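Local coordinates for protein phage integrase/site-specific recombinase (Haloarcula marismortui, PDB 3NRW) that probably binds DNA as a tyrosine recombinase in site-specific recombination, here represented by its N-terminal, all-helical core-binding domain, at residues L17-T22 and L87-R92; K30-R35 and M80-N85; V40-E45 and D60-F65. One frame throughout, in Å; residues are numbered along the deposited sequence.

Contact 1. Residues L17-T22 and L87-R92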
loop_
_atom_site.group_PDB
_atom_site.type_symbol
_atom_site.label_atom_id
_atom_site.label_comp_id
_atom_site.label_asym_id
_atom_site.label_seq_id
_atom_site.Cartn_x
_atom_site.Cartn_y
_atom_site.Cartn_z
ATOM N N LEU A 17 -9.839 -0.156 2.689
ATOM C CA LEU A 17 -10.907 0.542 1.969
ATOM C C LEU A 17 -12.187 0.625 2.804
ATOM O O LEU A 17 -12.852 1.661 2.827
ATOM C CB LEU A 17 -11.196 -0.149 0.633
ATOM C CG LEU A 17 -10.012 -0.207 -0.339
ATOM C CD1 LEU A 17 -10.477 -0.844 -1.635
ATOM C CD2 LEU A 17 -9.452 1.191 -0.600
ATOM N N ALA A 18 -12.521 -0.462 3.494
ATOM C CA ALA A 18 -13.712 -0.486 4.340
ATOM C C ALA A 18 -13.529 0.505 5.486
ATOM O O ALA A 18 -14.466 1.210 5.874
ATOM C CB ALA A 18 -13.935 -1.893 4.894
ATOM N N HIS A 19 -12.313 0.545 6.025
ATOM C CA HIS A 19 -11.968 1.440 7.123
ATOM C C HIS A 19 -12.077 2.913 6.737
ATOM O O HIS A 19 -12.467 3.750 7.554
ATOM C CB HIS A 19 -10.548 1.133 7.624
ATOM C CG HIS A 19 -9.952 2.218 8.466
ATOM N ND1 HIS A 19 -9.076 3.154 7.957
ATOM C CD2 HIS A 19 -10.115 2.525 9.773
ATOM C CE1 HIS A 19 -8.724 3.991 8.920
ATOM N NE2 HIS A 19 -9.341 3.631 10.031
ATOM N N ARG A 20 -11.726 3.226 5.494
ATOM C CA ARG A 20 -11.787 4.601 5.000
ATOM C C ARG A 20 -13.188 4.920 4.486
ATOM O O ARG A 20 -13.526 6.081 4.244
ATOM C CB ARG A 20 -10.770 4.804 3.873
ATOM C CG ARG A 20 -9.318 4.820 4.335
ATOM C CD ARG A 20 -9.019 6.068 5.155
ATOM N NE ARG A 20 -9.304 7.283 4.396
ATOM C CZ ARG A 20 -9.029 8.513 4.813
ATOM N NH1 ARG A 20 -8.453 8.702 5.992
ATOM N NH2 ARG A 20 -9.331 9.556 4.051
ATOM N N GLN A 21 -13.997 3.877 4.328
ATOM C CA GLN A 21 -15.365 4.009 3.838
ATOM C C GLN A 21 -16.242 4.742 4.853
ATOM O O GLN A 21 -17.467 4.622 4.819
ATOM C CB GLN A 21 -15.954 2.622 3.575
ATOM C CG GLN A 21 -17.174 2.604 2.669
ATOM C CD GLN A 21 -16.801 2.550 1.202
ATOM O OE1 GLN A 21 -16.185 1.586 0.744
ATOM N NE2 GLN A 21 -17.169 3.584 0.455
ATOM N N THR A 22 -15.621 5.496 5.755
ATOM C CA THR A 22 -16.374 6.227 6.769
ATOM C C THR A 22 -16.095 7.726 6.760
ATOM O O THR A 22 -16.956 8.522 7.132
ATOM C CB THR A 22 -16.076 5.685 8.182
ATOM O OG1 THR A 22 -16.818 6.438 9.150
ATOM C CG2 THR A 22 -14.591 5.794 8.495
ATOM N N LEU A 87 0.011 1.690 4.999
ATOM C CA LEU A 87 0.901 1.042 5.951
ATOM C C LEU A 87 0.771 1.632 7.356
ATOM O O LEU A 87 0.948 0.918 8.342
ATOM C CB LEU A 87 2.351 1.116 5.469
ATOM C CG LEU A 87 2.619 0.372 4.153
ATOM C CD1 LEU A 87 4.103 0.418 3.840
ATOM C CD2 LEU A 87 2.145 -1.080 4.260
ATOM N N GLU A 88 0.465 2.924 7.453
ATOM C CA GLU A 88 0.294 3.549 8.768
ATOM C C GLU A 88 -0.905 2.904 9.454
ATOM O O GLU A 88 -0.869 2.627 10.651
ATOM C CB GLU A 88 0.066 5.060 8.633
ATOM C CG GLU A 88 1.225 5.781 7.963
ATOM C CD GLU A 88 1.106 7.295 8.024
ATOM O OE1 GLU A 88 -0.023 7.814 7.903
ATOM O OE2 GLU A 88 2.150 7.964 8.168
ATOM N N TYR A 89 -1.966 2.666 8.688
ATOM C CA TYR A 89 -3.165 2.030 9.220
ATOM C C TYR A 89 -2.818 0.627 9.699
ATOM O O TYR A 89 -3.166 0.237 10.815
ATOM C CB TYR A 89 -4.259 1.952 8.146
ATOM C CG TYR A 89 -5.414 1.041 8.499
ATOM C CD1 TYR A 89 -6.199 1.278 9.628
ATOM C CD2 TYR A 89 -5.720 -0.068 7.706
ATOM C CE1 TYR A 89 -7.256 0.437 9.959
ATOM C CE2 TYR A 89 -6.774 -0.915 8.030
ATOM C CZ TYR A 89 -7.540 -0.657 9.161
ATOM O OH TYR A 89 -8.583 -1.491 9.501
ATOM N N LEU A 90 -2.130 -0.132 8.852
ATOM C CA LEU A 90 -1.753 -1.494 9.208
ATOM C C LEU A 90 -0.821 -1.545 10.414
ATOM O O LEU A 90 -0.887 -2.480 11.210
ATOM C CB LEU A 90 -1.100 -2.199 8.015
ATOM C CG LEU A 90 -1.990 -2.414 6.786
ATOM C CD1 LEU A 90 -1.179 -3.135 5.724
ATOM C CD2 LEU A 90 -3.238 -3.226 7.151
ATOM N N ALA A 91 0.050 -0.551 10.553
ATOM C CA ALA A 91 0.955 -0.528 11.694
ATOM C C ALA A 91 0.144 -0.297 12.971
ATOM O O ALA A 91 0.407 -0.917 14.003
ATOM C CB ALA A 91 2.007 0.565 11.524
ATOM N N ARG A 92 -0.853 0.582 12.895
ATOM C CA ARG A 92 -1.694 0.866 14.053
ATOM C C ARG A 92 -2.436 -0.382 14.513
ATOM O O ARG A 92 -2.605 -0.602 15.716
ATOM C CB ARG A 92 -2.707 1.973 13.736
ATOM C CG ARG A 92 -3.662 2.284 14.893
ATOM C CD ARG A 92 -4.369 3.625 14.709
ATOM N NE ARG A 92 -5.328 3.637 13.607
ATOM C CZ ARG A 92 -6.504 3.013 13.620
ATOM N NH1 ARG A 92 -6.878 2.311 14.680
ATOM N NH2 ARG A 92 -7.318 3.111 12.578
#
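In the helical bundle of this core-binding domain, the C-terminal ends of helix 9-20 and helix 73-92 are bridged by a stack of two rings, His19 on Tyr89. The backbones stay well apart, with 9.1 Å between the CA atoms of His19 and Tyr89, and both side chains leave their helices toward each other to fill the gap. The rings lie face to face, centroids 4.2 Å apart and planes 20° from parallel. The overlap is offset: Tyr89 CE1 sits over the centre of the imidazole, 3.5 Å from His19 CD2, while the imidazole covers the tyrosine nearer its rim, with His19 ND1 above that face. In both residues chi1 swings CG opposite the backbone N, and the two side chains run antiparallel alongside each other. His19 CB therefore ends up beside the phenol end, 3.8 Å from Tyr89 OH.

One helical turn after Tyr89, Arg92 comes in at the same site. Such pairing of the last turns joins the first and the last helix of the four-helix domain at its surface. Of the buried leucines in the same turns, Leu17 turns to Phe32 of helix 26-45, while Leu90 adds to the same helix pairing by packing on Ala12. The aliphatic chain of Arg92 runs out extended and then bends at chi3 (69°), which brings NH2 to 3.3 Å from His19 NE2. His19 NE2 lies at the edge of the guanidinium, near its plane, whereas the imidazole and guanidinium planes are turned 44° apart. The positive guanidinium so near the imidazole would probably disfavour a second proton on that ring. Arg15, a turn earlier on helix 9-20, also touches Tyr89.

Contact 2. Residues K30-R35 and M80-N85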
loop_
_atom_site.group_PDB
_atom_site.type_symbol
_atom_site.label_atom_id
_atom_site.label_comp_id
_atom_site.label_asym_id
_atom_site.label_seq_id
_atom_site.Cartn_x
_atom_site.Cartn_y
_atom_site.Cartn_z
ATOM N N LYS A 30 -12.414 4.918 -4.538
ATOM C CA LYS A 30 -12.063 4.336 -5.826
ATOM C C LYS A 30 -10.608 4.641 -6.150
ATOM O O LYS A 30 -9.878 3.767 -6.616
ATOM C CB LYS A 30 -12.979 4.867 -6.937
ATOM C CG LYS A 30 -14.365 4.226 -6.935
ATOM C CD LYS A 30 -15.235 4.749 -8.062
ATOM C CE LYS A 30 -16.578 4.040 -8.088
ATOM N NZ LYS A 30 -17.485 4.591 -9.136
ATOM N N SER A 31 -10.180 5.875 -5.898
ATOM C CA SER A 31 -8.795 6.254 -6.174
ATOM C C SER A 31 -7.837 5.397 -5.348
ATOM O O SER A 31 -6.826 4.908 -5.864
ATOM C CB SER A 31 -8.575 7.738 -5.870
ATOM O OG SER A 31 -9.275 8.542 -6.820
ATOM N N PHE A 32 -8.157 5.218 -4.071
ATOM C CA PHE A 32 -7.337 4.392 -3.184
ATOM C C PHE A 32 -7.304 2.978 -3.758
ATOM O O PHE A 32 -6.252 2.338 -3.806
ATOM C CB PHE A 32 -7.941 4.348 -1.774
ATOM C CG PHE A 32 -7.990 5.684 -1.082
ATOM C CD1 PHE A 32 -8.816 5.872 0.021
ATOM C CD2 PHE A 32 -7.212 6.750 -1.520
ATOM C CE1 PHE A 32 -8.864 7.100 0.683
ATOM C CE2 PHE A 32 -7.250 7.985 -0.866
ATOM C CZ PHE A 32 -8.080 8.159 0.234
ATOM N N ARG A 33 -8.465 2.495 -4.190
ATOM C CA ARG A 33 -8.560 1.158 -4.758
ATOM C C ARG A 33 -7.676 1.027 -5.992
ATOM O O ARG A 33 -6.892 0.083 -6.100
ATOM C CB ARG A 33 -10.006 0.821 -5.132
ATOM C CG ARG A 33 -10.160 -0.539 -5.810
ATOM C CD ARG A 33 -11.608 -0.853 -6.163
ATOM N NE ARG A 33 -12.389 -1.249 -4.997
ATOM C CZ ARG A 33 -12.231 -2.399 -4.347
ATOM N NH1 ARG A 33 -12.985 -2.675 -3.295
ATOM N NH2 ARG A 33 -11.323 -3.279 -4.754
ATOM N N TYR A 34 -7.791 1.969 -6.921
ATOM C CA TYR A 34 -6.992 1.906 -8.146
ATOM C C TYR A 34 -5.496 1.947 -7.843
ATOM O O TYR A 34 -4.717 1.191 -8.429
ATOM C CB TYR A 34 -7.364 3.058 -9.083
ATOM C CG TYR A 34 -8.833 3.109 -9.419
ATOM C CD1 TYR A 34 -9.467 4.326 -9.668
ATOM C CD2 TYR A 34 -9.602 1.943 -9.452
ATOM C CE1 TYR A 34 -10.830 4.382 -9.935
ATOM C CE2 TYR A 34 -10.964 1.990 -9.718
ATOM C CZ TYR A 34 -11.573 3.211 -9.955
ATOM O OH TYR A 34 -12.928 3.262 -10.192
ATOM N N ARG A 35 -5.093 2.819 -6.926
ATOM C CA ARG A 35 -3.684 2.929 -6.583
ATOM C C ARG A 35 -3.133 1.656 -5.951
ATOM O O ARG A 35 -2.065 1.177 -6.339
ATOM C CB ARG A 35 -3.461 4.105 -5.634
ATOM C CG ARG A 35 -3.766 5.451 -6.261
ATOM C CD ARG A 35 -3.833 6.541 -5.209
ATOM N NE ARG A 35 -4.171 7.831 -5.799
ATOM C CZ ARG A 35 -4.561 8.894 -5.102
ATOM N NH1 ARG A 35 -4.669 8.827 -3.780
ATOM N NH2 ARG A 35 -4.841 10.026 -5.731
HETATM N N MSE A 80 2.212 6.587 -4.002
HETATM C CA MSE A 80 3.103 6.248 -2.898
HETATM C C MSE A 80 2.554 6.787 -1.580
HETATM O O MSE A 80 2.739 6.170 -0.530
HETATM C CB MSE A 80 4.515 6.798 -3.150
HETATM C CG MSE A 80 5.254 6.151 -4.336
HETATM SE SE MSE A 80 5.378 4.220 -4.204
HETATM C CE MSE A 80 6.578 4.048 -2.677
ATOM N N GLN A 81 1.882 7.933 -1.639
ATOM C CA GLN A 81 1.299 8.544 -0.446
ATOM C C GLN A 81 0.171 7.665 0.092
ATOM O O GLN A 81 0.017 7.501 1.306
ATOM C CB GLN A 81 0.757 9.936 -0.766
ATOM C CG GLN A 81 0.102 10.624 0.418
ATOM C CD GLN A 81 1.059 10.812 1.579
ATOM O OE1 GLN A 81 2.056 11.526 1.467
ATOM N NE2 GLN A 81 0.766 10.161 2.701
ATOM N N THR A 82 -0.628 7.109 -0.813
ATOM C CA THR A 82 -1.707 6.237 -0.388
ATOM C C THR A 82 -1.080 4.968 0.174
ATOM O O THR A 82 -1.561 4.427 1.161
ATOM C CB THR A 82 -2.672 5.900 -1.546
ATOM O OG1 THR A 82 -3.537 7.020 -1.789
ATOM C CG2 THR A 82 -3.523 4.683 -1.200
ATOM N N LEU A 83 0.005 4.505 -0.444
ATOM C CA LEU A 83 0.692 3.312 0.047
ATOM C C LEU A 83 1.154 3.601 1.472
ATOM O O LEU A 83 1.004 2.777 2.377
ATOM C CB LEU A 83 1.904 2.976 -0.839
ATOM C CG LEU A 83 2.801 1.825 -0.364
ATOM C CD1 LEU A 83 1.971 0.564 -0.201
ATOM C CD2 LEU A 83 3.942 1.586 -1.353
ATOM N N LYS A 84 1.713 4.791 1.665
ATOM C CA LYS A 84 2.200 5.209 2.975
ATOM C C LYS A 84 1.075 5.236 4.016
ATOM O O LYS A 84 1.227 4.708 5.118
ATOM C CB LYS A 84 2.836 6.600 2.877
ATOM C CG LYS A 84 3.215 7.201 4.223
ATOM C CD LYS A 84 4.461 6.552 4.787
ATOM C CE LYS A 84 5.693 7.400 4.515
ATOM N NZ LYS A 84 5.696 8.642 5.340
ATOM N N ASN A 85 -0.047 5.859 3.671
ATOM C CA ASN A 85 -1.171 5.942 4.599
ATOM C C ASN A 85 -1.721 4.561 4.915
ATOM O O ASN A 85 -2.182 4.294 6.030
ATOM C CB ASN A 85 -2.282 6.815 4.022
ATOM C CG ASN A 85 -1.822 8.227 3.762
ATOM O OD1 ASN A 85 -0.881 8.704 4.394
ATOM N ND2 ASN A 85 -2.485 8.910 2.842
#
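Helices 26-45 and 73-92 come close here, with the CA atoms of Phe32 and Thr82 only 6.6 Å apart, an approach consistent with the small threonine side chain, which points toward the other helix. Thr82 is buried, and its OG1 is the atom on which the contact turns. With chi1 at -77°, OG1 lies beside the backbone N of Thr82 and opposite the carbonyl carbon, and from there it faces both Phe32 and Arg35.

Arg35 reaches it with an extended chain from CG to NE that crosses the threonine at about a right angle. Its NH1 donates a hydrogen bond to Thr82 OG1 of 2.9 Å, with an N-H...O angle of 149°, and the oxygen lies close to the guanidinium plane, 15° out of it. Behind this bond carbon packs on carbon as well: the Arg35 CD methylene is 3.9 Å from Thr82 CB. Within its own helix, Ser31 CB lies 4.2 Å above the centre of a guanidinium face, so the flat group rests on the preceding turn. Thr82 OG1 also makes a weak hydrogen bond to the Gly78 carbonyl oxygen one turn back, leaving the buried hydroxyl linked both to its own helix and to the arginine.

Phe32 takes the neighbouring position. Its CD2 comes to 3.7 Å from Thr82 OG1, and the phenylalanine side chain crosses the threonine at about a right angle, with OG1 oblique to the ring, while Leu17 and Arg20 of helix 9-20 pack against the same phenylalanine. Thr82 also touches Leu36. A short residue set between larger side chains of the facing helix, with one arginine bond spanning the interface, is a way of bringing two helices close in an all-helical bundle such as this core-binding domain.

Contact 3. Residues V40-E45 and D60-F65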
loop_
_atom_site.group_PDB
_atom_site.type_symbol
_atom_site.label_atom_id
_atom_site.label_comp_id
_atom_site.label_asym_id
_atom_site.label_seq_id
_atom_site.Cartn_x
_atom_site.Cartn_y
_atom_site.Cartn_z
ATOM N N VAL A 40 -1.161 -4.723 -4.817
ATOM C CA VAL A 40 -1.649 -6.066 -4.531
ATOM C C VAL A 40 -1.223 -7.063 -5.604
ATOM O O VAL A 40 -0.743 -8.150 -5.280
ATOM C CB VAL A 40 -3.186 -6.086 -4.382
ATOM C CG1 VAL A 40 -3.678 -7.517 -4.205
ATOM C CG2 VAL A 40 -3.587 -5.249 -3.173
ATOM N N GLU A 41 -1.380 -6.705 -6.877
ATOM C CA GLU A 41 -0.983 -7.616 -7.949
ATOM C C GLU A 41 0.527 -7.844 -7.929
ATOM O O GLU A 41 0.990 -8.972 -8.089
ATOM C CB GLU A 41 -1.428 -7.075 -9.314
ATOM C CG GLU A 41 -1.148 -5.603 -9.536
ATOM C CD GLU A 41 -1.546 -5.136 -10.924
ATOM O OE1 GLU A 41 -1.049 -5.724 -11.909
ATOM O OE2 GLU A 41 -2.345 -4.179 -11.032
ATOM N N TRP A 42 1.291 -6.772 -7.720
ATOM C CA TRP A 42 2.744 -6.869 -7.657
ATOM C C TRP A 42 3.171 -7.759 -6.491
ATOM O O TRP A 42 3.987 -8.669 -6.656
ATOM C CB TRP A 42 3.357 -5.473 -7.493
ATOM C CG TRP A 42 4.856 -5.466 -7.297
ATOM C CD1 TRP A 42 5.817 -5.452 -8.271
ATOM C CD2 TRP A 42 5.552 -5.455 -6.049
ATOM N NE1 TRP A 42 7.070 -5.429 -7.704
ATOM C CE2 TRP A 42 6.937 -5.430 -6.339
ATOM C CE3 TRP A 42 5.144 -5.461 -4.707
ATOM C CZ2 TRP A 42 7.912 -5.413 -5.339
ATOM C CZ3 TRP A 42 6.119 -5.445 -3.708
ATOM C CH2 TRP A 42 7.486 -5.420 -4.034
ATOM N N ALA A 43 2.621 -7.498 -5.310
ATOM C CA ALA A 43 2.974 -8.285 -4.130
ATOM C C ALA A 43 2.607 -9.758 -4.312
ATOM O O ALA A 43 3.409 -10.638 -3.992
ATOM C CB ALA A 43 2.281 -7.723 -2.885
ATOM N N GLU A 44 1.411 -10.028 -4.828
ATOM C CA GLU A 44 0.989 -11.410 -5.025
ATOM C C GLU A 44 1.913 -12.120 -6.014
ATOM O O GLU A 44 2.281 -13.276 -5.804
ATOM C CB GLU A 44 -0.457 -11.476 -5.529
ATOM C CG GLU A 44 -1.490 -10.948 -4.525
ATOM C CD GLU A 44 -2.916 -11.138 -4.991
ATOM O OE1 GLU A 44 -3.116 -11.428 -6.190
ATOM O OE2 GLU A 44 -3.843 -10.987 -4.163
ATOM N N GLU A 45 2.296 -11.432 -7.084
ATOM C CA GLU A 45 3.183 -12.042 -8.071
ATOM C C GLU A 45 4.582 -12.293 -7.526
ATOM O O GLU A 45 5.288 -13.186 -8.002
ATOM C CB GLU A 45 3.246 -11.174 -9.327
ATOM C CG GLU A 45 2.020 -11.342 -10.199
ATOM C CD GLU A 45 1.912 -12.747 -10.772
ATOM O OE1 GLU A 45 0.817 -13.121 -11.234
ATOM O OE2 GLU A 45 2.923 -13.475 -10.767
ATOM N N ASP A 60 11.161 -0.416 -1.773
ATOM C CA ASP A 60 11.962 0.281 -2.779
ATOM C C ASP A 60 11.808 -0.417 -4.130
ATOM O O ASP A 60 11.799 0.230 -5.172
ATOM C CB ASP A 60 13.441 0.300 -2.378
ATOM C CG ASP A 60 14.310 1.043 -3.389
ATOM O OD1 ASP A 60 14.306 2.295 -3.385
ATOM O OD2 ASP A 60 14.985 0.372 -4.202
ATOM N N GLU A 61 11.704 -1.744 -4.105
ATOM C CA GLU A 61 11.529 -2.506 -5.330
ATOM C C GLU A 61 10.211 -2.087 -5.958
ATOM O O GLU A 61 10.127 -1.877 -7.169
ATOM C CB GLU A 61 11.501 -4.006 -5.036
ATOM C CG GLU A 61 12.868 -4.602 -4.736
ATOM C CD GLU A 61 13.652 -4.930 -5.993
ATOM O OE1 GLU A 61 13.415 -6.011 -6.574
ATOM O OE2 GLU A 61 14.493 -4.105 -6.410
ATOM N N TYR A 62 9.180 -1.963 -5.130
ATOM C CA TYR A 62 7.874 -1.575 -5.643
ATOM C C TYR A 62 7.918 -0.177 -6.240
ATOM O O TYR A 62 7.409 0.058 -7.341
ATOM C CB TYR A 62 6.814 -1.613 -4.544
ATOM C CG TYR A 62 5.455 -1.200 -5.059
ATOM C CD1 TYR A 62 4.888 0.017 -4.692
ATOM C CD2 TYR A 62 4.755 -2.009 -5.949
ATOM C CE1 TYR A 62 3.653 0.420 -5.201
ATOM C CE2 TYR A 62 3.523 -1.621 -6.466
ATOM C CZ TYR A 62 2.979 -0.406 -6.086
ATOM O OH TYR A 62 1.763 -0.024 -6.591
ATOM N N GLU A 63 8.526 0.756 -5.520
ATOM C CA GLU A 63 8.608 2.118 -6.014
ATOM C C GLU A 63 9.280 2.173 -7.384
ATOM O O GLU A 63 8.800 2.843 -8.304
ATOM C CB GLU A 63 9.373 2.995 -5.027
ATOM C CG GLU A 63 9.503 4.436 -5.480
ATOM C CD GLU A 63 10.264 5.283 -4.492
ATOM O OE1 GLU A 63 10.492 6.471 -4.796
ATOM O OE2 GLU A 63 10.631 4.760 -3.418
ATOM N N THR A 64 10.394 1.463 -7.518
ATOM C CA THR A 64 11.124 1.439 -8.778
ATOM C C THR A 64 10.297 0.816 -9.899
ATOM O O THR A 64 10.341 1.263 -11.046
ATOM C CB THR A 64 12.432 0.678 -8.609
ATOM O OG1 THR A 64 13.215 1.342 -7.612
ATOM C CG2 THR A 64 13.205 0.646 -9.912
ATOM N N PHE A 65 9.547 -0.222 -9.556
ATOM C CA PHE A 65 8.679 -0.896 -10.506
ATOM C C PHE A 65 7.672 0.122 -11.045
ATOM O O PHE A 65 7.534 0.293 -12.262
ATOM C CB PHE A 65 7.976 -2.055 -9.789
ATOM C CG PHE A 65 6.788 -2.606 -10.518
ATOM C CD1 PHE A 65 5.501 -2.360 -10.043
ATOM C CD2 PHE A 65 6.948 -3.399 -11.651
ATOM C CE1 PHE A 65 4.387 -2.902 -10.683
ATOM C CE2 PHE A 65 5.841 -3.947 -12.299
ATOM C CZ PHE A 65 4.557 -3.699 -11.813
#
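Trp42 is the buried centre of this contact, an indole from helix 26-45 laid across helix 56-67, with the two segment axes 11.3 Å apart at their closest and crossing at 124°. The tight side is the face turned to Tyr62. With CG opposite the backbone N, the indole is carried out toward Tyr62; the edge of Tyr62 points at the face of the indole, planes 64° apart, with Tyr62 CD2 only 3.5 Å from Trp42 CD2. Tyr62 CB adds a CH-pi contact, 3.9 Å from the centroid of the six-membered ring and almost straight above it. Tyr62 in turn meets Phe39 edge to face, and Ile48, in the loop after helix 26-45, also touches Trp42.

Toward solvent the packing thins. At the pyrrole end, the exposed Phe65 lies alongside with one face over Trp42 CD1, which is 3.6 Å from Phe65 CD1, and the ring planes meet obliquely, 36° apart. At the benzo edge, Glu61 offers only its CB, 3.9 Å from Trp42 CZ2; its chain then bends at chi2 and carries the carboxylate away to a salt bridge with Arg46.

No hydrogen bond joins the two segments: the aromatic cluster of Trp42, Tyr62 and Phe65 holds them by dispersion and ring electrostatics, with the charge kept at the rim.

In the fold
From the N terminus, helix 9-20 comes first, and contact 1 joins its end to the end of helix 73-92, closing the widest loop. Helix 26-45 follows and serves twice: its 30-35 part meets 80-85 in contact 2, and its 40-45 part meets 60-65 on helix 56-67 in contact 3. Contact 3 is nested within the loop of contact 2, which is nested within that of contact 1; none cross. Contacts 1 and 2 touch through Leu17 and Arg20 against Phe32 and Arg33, and contacts 2 and 3 through Met80 and Leu83 against Tyr62 and Glu63. Contacts 1 and 3 lie on opposite sides of the chain's centre, their centres about 20 Å apart.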